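Local coordinates for protein 2-C-methyl-D-erythritol 2,4-cyclodiphosphate synthase (Thermus thermophilus, PDB 1IV3) that catalyses the conversion of 4-diphosphocytidyl-2-C-methyl-D-erythritol 2-phosphate to 2-C-methyl-D-erythritol 2,4-cyclodiphosphate with release of CMP, a step of non-mevalonate isoprenoid synthesis, at residues R2-G6 and R145-L150; L77-M81 and R118-L122. The protein carries 3 engineered substitutions. Residue numbers count along the deposited sequence, not the author numbering.

Interaction 1. Residues R2-G6 and R145-L150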
ATOM      1  N   ARG A   2     -13.846   3.384  10.432  1.00 12.11           N
ATOM      2  CA  ARG A   2     -13.686   2.674   9.163  1.00 12.40           C
ATOM      3  C   ARG A   2     -12.418   3.068   8.424  1.00  9.39           C
ATOM      4  O   ARG A   2     -11.939   4.192   8.544  1.00 10.03           O
ATOM      5  CB  ARG A   2     -14.848   2.973   8.209  1.00 16.15           C
ATOM      6  CG  ARG A   2     -16.141   2.327   8.677  1.00 19.49           C
ATOM      7  CD  ARG A   2     -17.245   2.503   7.632  1.00 16.87           C
ATOM      8  NE  ARG A   2     -18.397   1.735   8.071  1.00 20.80           N
ATOM      9  CZ  ARG A   2     -18.862   0.617   7.564  1.00 19.12           C
ATOM     10  NH1 ARG A   2     -18.264   0.072   6.526  1.00 12.33           N
ATOM     11  NH2 ARG A   2     -19.940   0.051   8.107  1.00 24.37           N
ATOM     12  N   ILE A   3     -11.921   2.122   7.642  1.00 10.81           N
ATOM     13  CA  ILE A   3     -10.706   2.400   6.889  1.00 11.11           C
ATOM     14  C   ILE A   3     -10.914   1.991   5.436  1.00 11.61           C
ATOM     15  O   ILE A   3     -11.709   1.078   5.193  1.00 11.35           O
ATOM     16  CB  ILE A   3      -9.463   1.687   7.448  1.00 14.25           C
ATOM     17  CG1 ILE A   3      -8.201   2.018   6.645  1.00 28.34           C
ATOM     18  CG2 ILE A   3      -9.637   0.182   7.512  1.00 16.29           C
ATOM     19  CD1 ILE A   3      -6.920   1.963   7.425  1.00 66.15           C
ATOM     20  N   GLY A   4     -10.218   2.668   4.529  1.00  7.43           N
ATOM     21  CA  GLY A   4     -10.346   2.245   3.129  1.00  7.74           C
ATOM     22  C   GLY A   4      -8.982   2.368   2.452  1.00 10.12           C
ATOM     23  O   GLY A   4      -8.233   3.277   2.793  1.00  7.25           O
ATOM     24  N   TYR A   5      -8.689   1.445   1.531  1.00 12.11           N
ATOM     25  CA  TYR A   5      -7.401   1.475   0.846  1.00  8.72           C
ATOM     26  C   TYR A   5      -7.642   1.450  -0.648  1.00 11.07           C
ATOM     27  O   TYR A   5      -8.446   0.631  -1.091  1.00 11.57           O
ATOM     28  CB  TYR A   5      -6.575   0.268   1.311  1.00  8.10           C
ATOM     29  CG  TYR A   5      -5.213   0.217   0.671  1.00 11.01           C
ATOM     30  CD1 TYR A   5      -4.256   1.171   1.006  1.00 10.25           C
ATOM     31  CD2 TYR A   5      -4.924  -0.790  -0.247  1.00 15.69           C
ATOM     32  CE1 TYR A   5      -3.003   1.106   0.409  1.00 11.54           C
ATOM     33  CE2 TYR A   5      -3.672  -0.847  -0.846  1.00 14.99           C
ATOM     34  CZ  TYR A   5      -2.737   0.105  -0.508  1.00 12.71           C
ATOM     35  OH  TYR A   5      -1.485   0.047  -1.101  1.00 21.15           O
ATOM     36  N   GLY A   6      -6.988   2.281  -1.446  1.00  8.56           N
ATOM     37  CA  GLY A   6      -7.140   2.184  -2.891  1.00  8.38           C
ATOM     38  C   GLY A   6      -5.838   2.559  -3.591  1.00 13.32           C
ATOM     39  O   GLY A   6      -4.942   3.172  -3.012  1.00 10.83           O
ATOM     40  N   ARG A 145      -1.244   5.425  -4.196  1.00  8.30           N
ATOM     41  CA  ARG A 145      -1.868   4.524  -3.224  1.00  7.08           C
ATOM     42  C   ARG A 145      -2.340   5.368  -2.058  1.00  9.22           C
ATOM     43  O   ARG A 145      -1.615   6.286  -1.645  1.00 11.72           O
ATOM     44  CB  ARG A 145      -0.901   3.424  -2.778  1.00 14.51           C
ATOM     45  CG  ARG A 145      -0.320   2.646  -3.961  1.00 14.19           C
ATOM     46  CD  ARG A 145       0.507   1.450  -3.483  1.00 19.65           C
ATOM     47  NE  ARG A 145       0.806   0.596  -4.644  1.00 23.33           N
ATOM     48  CZ  ARG A 145       1.870   0.862  -5.395  1.00 27.80           C
ATOM     49  NH1 ARG A 145       2.649   1.884  -5.068  1.00 19.45           N
ATOM     50  NH2 ARG A 145       2.136   0.097  -6.442  1.00 46.83           N
ATOM     51  N   ALA A 146      -3.554   5.078  -1.585  1.00  6.29           N
ATOM     52  CA  ALA A 146      -4.202   5.934  -0.609  1.00  9.49           C
ATOM     53  C   ALA A 146      -4.878   5.136   0.507  1.00 12.34           C
ATOM     54  O   ALA A 146      -5.464   4.102   0.186  1.00 10.60           O
ATOM     55  CB  ALA A 146      -5.278   6.822  -1.246  1.00 10.13           C
ATOM     56  N   VAL A 147      -4.803   5.663   1.730  1.00  9.34           N
ATOM     57  CA  VAL A 147      -5.611   5.129   2.843  1.00  8.52           C
ATOM     58  C   VAL A 147      -6.513   6.250   3.336  1.00  9.02           C
ATOM     59  O   VAL A 147      -6.063   7.403   3.479  1.00  9.73           O
ATOM     60  CB  VAL A 147      -4.747   4.601   4.000  1.00 11.91           C
ATOM     61  CG1 VAL A 147      -5.545   3.888   5.065  1.00 17.04           C
ATOM     62  CG2 VAL A 147      -3.696   3.623   3.470  1.00 12.31           C
ATOM     63  N   VAL A 148      -7.770   5.944   3.588  1.00  7.72           N
ATOM     64  CA  VAL A 148      -8.626   6.974   4.198  1.00  8.07           C
ATOM     65  C   VAL A 148      -9.135   6.438   5.532  1.00  8.27           C
ATOM     66  O   VAL A 148      -9.267   5.220   5.766  1.00  9.83           O
ATOM     67  CB  VAL A 148      -9.820   7.378   3.313  1.00  9.88           C
ATOM     68  CG1 VAL A 148      -9.362   8.055   2.031  1.00 11.87           C
ATOM     69  CG2 VAL A 148     -10.663   6.150   3.005  1.00  8.60           C
ATOM     70  N   LEU A 149      -9.419   7.389   6.417  1.00  9.45           N
ATOM     71  CA  LEU A 149      -9.936   7.024   7.741  1.00  9.37           C
ATOM     72  C   LEU A 149     -11.229   7.800   7.954  1.00 15.09           C
ATOM     73  O   LEU A 149     -11.244   9.003   7.657  1.00 12.39           O
ATOM     74  CB  LEU A 149      -8.878   7.347   8.779  1.00 17.63           C
ATOM     75  CG  LEU A 149      -9.154   7.018  10.242  1.00 24.57           C
ATOM     76  CD1 LEU A 149      -9.277   5.517  10.439  1.00 20.48           C
ATOM     77  CD2 LEU A 149      -8.055   7.624  11.119  1.00 17.88           C
ATOM     78  N   LEU A 150     -12.245   7.121   8.445  1.00 10.84           N
ATOM     79  CA  LEU A 150     -13.550   7.755   8.606  1.00 14.77           C
ATOM     80  C   LEU A 150     -14.165   7.432   9.970  1.00 15.73           C
ATOM     81  O   LEU A 150     -14.041   6.287  10.398  1.00 13.89           O
ATOM     82  CB  LEU A 150     -14.503   7.283   7.510  1.00 15.08           C
ATOM     83  CG  LEU A 150     -14.029   7.456   6.063  1.00 19.11           C
ATOM     84  CD1 LEU A 150     -13.569   6.115   5.521  1.00 11.75           C
ATOM     85  CD2 LEU A 150     -15.113   8.041   5.179  1.00 22.56           C
TER
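Six main-chain hydrogen bonds zip residues 2-6 to residues 145-150. They come in reciprocal pairs: Arg2 N to Leu150 O and Leu150 N to Arg2 O, both 2.9 Å; Gly4 N to Val148 O at 3.0 Å and Val148 N to Gly4 O at 2.8 Å; Gly6 N to Ala146 O at 2.9 Å and Ala146 N to Gly6 O at 2.8 Å. Between these rungs lie the non-hydrogen-bonded pairs Ile3-Leu149 and Tyr5-Val147, where CA-H...O contacts such as Val147 CA to Gly4 O (3.2 Å) fill in. The axes of the short segments 3-6 and 145-150 run antiparallel at 166°, 4.7 Å apart at their closest. The N-terminal and C-terminal strands of the chain are thereby neighbours inside the mixed sheet of the IspF fold, with strand 91-99 hydrogen-bonded along the other edge of 145-150.

The two sheet faces differ sharply. Ile3, Tyr5, Val147 and Leu149 project from one, where Ile3 CD1 meets Val147 CG1 at 3.3 Å and Tyr5 CD1 meets Val147 CG2 at 3.5 Å, the valine methyl lying at the ring edge. This face looks into the homotrimer: Ile3 packs on Ile3 of both other subunits, Tyr5 OH is hydrogen-bonded to Tyr5 OH of the second subunit, and Arg145 forms a salt bridge with Glu7 of the third. On the reverse face Gly4 and Gly6 present no side chains, while Ala146 and Val148 rest on Leu44 and Ala47 of helix 39-50. At the N-terminal end of the segment, the Arg2 side chain leads away from Leu150 to a salt bridge with Asp125 of the second subunit.

Interaction 2. Residues L77-M81 and R118-L122. Engineered in segment 77-81: Met81 (natural residue Leu). Engineered in segment 118-122: Met120 (natural residue Leu).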
ATOM      1  N   LEU A  77     -14.964  11.566  -7.276  1.00  9.71           N
ATOM      2  CA  LEU A  77     -14.604  11.631  -5.863  1.00 11.64           C
ATOM      3  C   LEU A  77     -15.753  12.195  -5.042  1.00 11.24           C
ATOM      4  O   LEU A  77     -16.125  11.680  -3.986  1.00 14.24           O
ATOM      5  CB  LEU A  77     -13.344  12.491  -5.691  1.00 13.42           C
ATOM      6  CG  LEU A  77     -12.993  12.700  -4.204  1.00 20.27           C
ATOM      7  CD1 LEU A  77     -12.042  11.596  -3.766  1.00 14.71           C
ATOM      8  CD2 LEU A  77     -12.438  14.094  -4.009  1.00 21.57           C
ATOM      9  N   ARG A  78     -16.343  13.288  -5.549  1.00 12.07           N
ATOM     10  CA  ARG A  78     -17.493  13.873  -4.850  1.00 15.22           C
ATOM     11  C   ARG A  78     -18.686  12.937  -4.796  1.00 11.62           C
ATOM     12  O   ARG A  78     -19.428  12.905  -3.810  1.00 13.05           O
ATOM     13  CB  ARG A  78     -17.883  15.190  -5.540  1.00 16.02           C
ATOM     14  CG  ARG A  78     -16.745  16.206  -5.552  1.00 22.62           C
ATOM     15  CD  ARG A  78     -17.276  17.614  -5.771  1.00 32.37           C
ATOM     16  NE  ARG A  78     -16.266  18.649  -5.508  1.00 34.73           N
ATOM     17  CZ  ARG A  78     -16.324  19.422  -4.423  1.00 28.37           C
ATOM     18  NH1 ARG A  78     -17.310  19.243  -3.558  1.00 26.90           N
ATOM     19  NH2 ARG A  78     -15.410  20.354  -4.200  1.00 41.86           N
ATOM     20  N   GLU A  79     -18.936  12.153  -5.840  1.00  9.75           N
ATOM     21  CA  GLU A  79     -20.050  11.206  -5.730  1.00 14.92           C
ATOM     22  C   GLU A  79     -19.762  10.151  -4.670  1.00 15.92           C
ATOM     23  O   GLU A  79     -20.625   9.742  -3.888  1.00 13.77           O
ATOM     24  CB  GLU A  79     -20.300  10.582  -7.098  1.00 15.37           C
ATOM     25  CG  GLU A  79     -21.396   9.556  -7.204  1.00 14.42           C
ATOM     26  CD  GLU A  79     -22.783  10.034  -6.835  1.00 22.69           C
ATOM     27  OE1 GLU A  79     -23.029  11.226  -6.548  1.00 19.84           O
ATOM     28  OE2 GLU A  79     -23.685   9.159  -6.841  1.00 27.67           O
ATOM     29  N   ALA A  80     -18.502   9.675  -4.618  1.00 12.37           N
ATOM     30  CA  ALA A  80     -18.194   8.699  -3.571  1.00  8.42           C
ATOM     31  C   ALA A  80     -18.386   9.329  -2.217  1.00  8.55           C
ATOM     32  O   ALA A  80     -18.860   8.702  -1.269  1.00 12.51           O
ATOM     33  CB  ALA A  80     -16.759   8.164  -3.717  1.00 11.35           C
ATOM     34  N   MET A  81     -18.002  10.594  -2.075  1.00 10.31           N
ATOM     35  CA  MET A  81     -18.192  11.258  -0.791  1.00 15.89           C
ATOM     36  C   MET A  81     -19.690  11.263  -0.486  1.00 15.60           C
ATOM     37  O   MET A  81     -20.112  11.035   0.650  1.00 14.99           O
ATOM     38  CB  MET A  81     -17.609  12.680  -0.781  1.00 10.91           C
ATOM     39  CG  MET A  81     -16.082  12.742  -0.781  1.00 16.10           C
ATOM     40  SD  MET A  81     -15.367  14.378  -1.067  1.00  4.45           S
ATOM     41  CE  MET A  81     -15.887  15.205   0.432  1.00 22.83           C
ATOM     42  N   ARG A 118      -9.625  21.153  -0.008  1.00 11.92           N
ATOM     43  CA  ARG A 118     -10.874  21.801  -0.450  1.00 12.55           C
ATOM     44  C   ARG A 118     -11.877  20.753  -0.914  1.00 13.61           C
ATOM     45  O   ARG A 118     -13.047  20.759  -0.563  1.00 14.05           O
ATOM     46  CB  ARG A 118     -10.626  22.778  -1.594  1.00 14.14           C
ATOM     47  CG  ARG A 118     -11.847  23.608  -1.999  1.00 19.62           C
ATOM     48  CD  ARG A 118     -11.414  24.775  -2.911  1.00 21.51           C
ATOM     49  NE  ARG A 118     -10.944  24.150  -4.153  1.00 28.82           N
ATOM     50  CZ  ARG A 118     -11.788  23.918  -5.158  1.00 36.76           C
ATOM     51  NH1 ARG A 118     -13.059  24.276  -5.041  1.00 31.23           N
ATOM     52  NH2 ARG A 118     -11.302  23.340  -6.239  1.00 22.25           N
ATOM     53  N   LEU A 119     -11.380  19.822  -1.723  1.00 11.42           N
ATOM     54  CA  LEU A 119     -12.246  18.801  -2.301  1.00 13.59           C
ATOM     55  C   LEU A 119     -12.823  17.868  -1.263  1.00 11.88           C
ATOM     56  O   LEU A 119     -13.981  17.458  -1.335  1.00 14.76           O
ATOM     57  CB  LEU A 119     -11.417  18.001  -3.327  1.00 15.85           C
ATOM     58  CG  LEU A 119     -11.477  18.528  -4.760  1.00 22.28           C
ATOM     59  CD1 LEU A 119     -11.112  20.007  -4.796  1.00 23.54           C
ATOM     60  CD2 LEU A 119     -10.566  17.741  -5.688  1.00 20.05           C
ATOM     61  N   MET A 120     -12.015  17.484  -0.267  1.00 11.69           N
ATOM     62  CA  MET A 120     -12.443  16.484   0.704  1.00  8.95           C
ATOM     63  C   MET A 120     -12.915  17.156   1.982  1.00  9.10           C
ATOM     64  O   MET A 120     -13.342  16.492   2.922  1.00 12.25           O
ATOM     65  CB  MET A 120     -11.288  15.488   0.941  1.00  8.22           C
ATOM     66  CG  MET A 120     -11.294  14.309  -0.023  1.00 22.90           C
ATOM     67  SD  MET A 120      -9.939  13.112   0.191  1.00  2.51           S
ATOM     68  CE  MET A 120      -8.582  14.138   0.243  1.00  9.42           C
ATOM     69  N   ARG A 121     -12.835  18.487   1.993  1.00 11.73           N
ATOM     70  CA  ARG A 121     -13.236  19.295   3.133  1.00 15.06           C
ATOM     71  C   ARG A 121     -12.522  18.822   4.394  1.00 21.09           C
ATOM     72  O   ARG A 121     -13.130  18.609   5.452  1.00 14.56           O
ATOM     73  CB  ARG A 121     -14.756  19.232   3.328  1.00 15.69           C
ATOM     74  CG  ARG A 121     -15.522  19.763   2.107  1.00 17.75           C
ATOM     75  CD  ARG A 121     -16.985  19.969   2.543  1.00 33.05           C
ATOM     76  NE  ARG A 121     -17.677  18.680   2.557  1.00 50.43           N
ATOM     77  CZ  ARG A 121     -17.717  17.819   3.567  1.00 56.38           C
ATOM     78  NH1 ARG A 121     -17.094  18.051   4.715  1.00 83.96           N
ATOM     79  NH2 ARG A 121     -18.391  16.680   3.443  1.00 29.09           N
ATOM     80  N   LEU A 122     -11.200  18.657   4.270  1.00 11.90           N
ATOM     81  CA  LEU A 122     -10.454  18.243   5.454  1.00 13.50           C
ATOM     82  C   LEU A 122      -9.421  19.306   5.788  1.00 15.68           C
ATOM     83  O   LEU A 122      -8.916  19.969   4.881  1.00 15.73           O
ATOM     84  CB  LEU A 122      -9.738  16.916   5.193  1.00 14.11           C
ATOM     85  CG  LEU A 122     -10.539  15.621   5.181  1.00 13.05           C
ATOM     86  CD1 LEU A 122      -9.602  14.461   4.815  1.00 11.13           C
ATOM     87  CD2 LEU A 122     -11.225  15.375   6.512  1.00 16.13           C
TER
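Met81, an engineered residue, extends its thioether across the end of helix 109-120, overlapping the backbone of Leu119 and Met120. Its SD lies 3.4 Å from Leu119 O, and its CE 3.7 Å from Met120 CA; the SD is also 4.2 Å from CG of Met120, itself an engineered substitution. One turn earlier on helix 73-86, Leu77 points toward the same surface, its CD2 touching Leu119 CB at 4.1 Å and Met120 CG at 4.2 Å. The i to i+4 spacing of Leu77 and Met81 puts both on one side of their helix, which carries the hydrophobic part of the contact.

Leu119 O is buried without a polar partner, lying beneath one face of the Arg78 guanidinium and against the Met81 sulfur. The two segments meet by van der Waals packing alone, with 307 Å² buried in all. Toward solvent, Arg78 reaches over Leu119, with NH2 4.0 Å from Leu119 CA, while its NE is held by a salt bridge to Glu74 in its own helix. Arg121, the first residue to leave helical phi/psi, with positive phi, turns the chain; its NH2 approaches Met81 CE at 4.2 Å and forms a salt bridge with Glu85, a charged tie back to helix 73-86.

Inward, Leu77 packs on Thr45 and Leu48 of helix 39-50, and Met120 on Leu91 and Ala94 of strand 91-99. Helix 73-86 and the C-terminal end of helix 109-120 thus meet in the helical layer on one side of the sheet, characteristic of the alpha/beta fold of IspF subunits.

In the fold
The two contacts occupy different layers of one subunit, their centres 13 Å apart and their nearest atoms about 5 Å apart without touching. Interaction 2 is nested in sequence within the loop that interaction 1 closes. Helix 39-50 packs against both, meeting side chains from each contact. The same helix carries His42, which binds magnesium together with Asp8 and His10, just beyond residues 2-6. A bound magnesium ion lies about 11 Å from Gly6, and one about 12 Å from the side chain of Leu77. Interaction 1 also faces the other subunits; interaction 2 touches none of them.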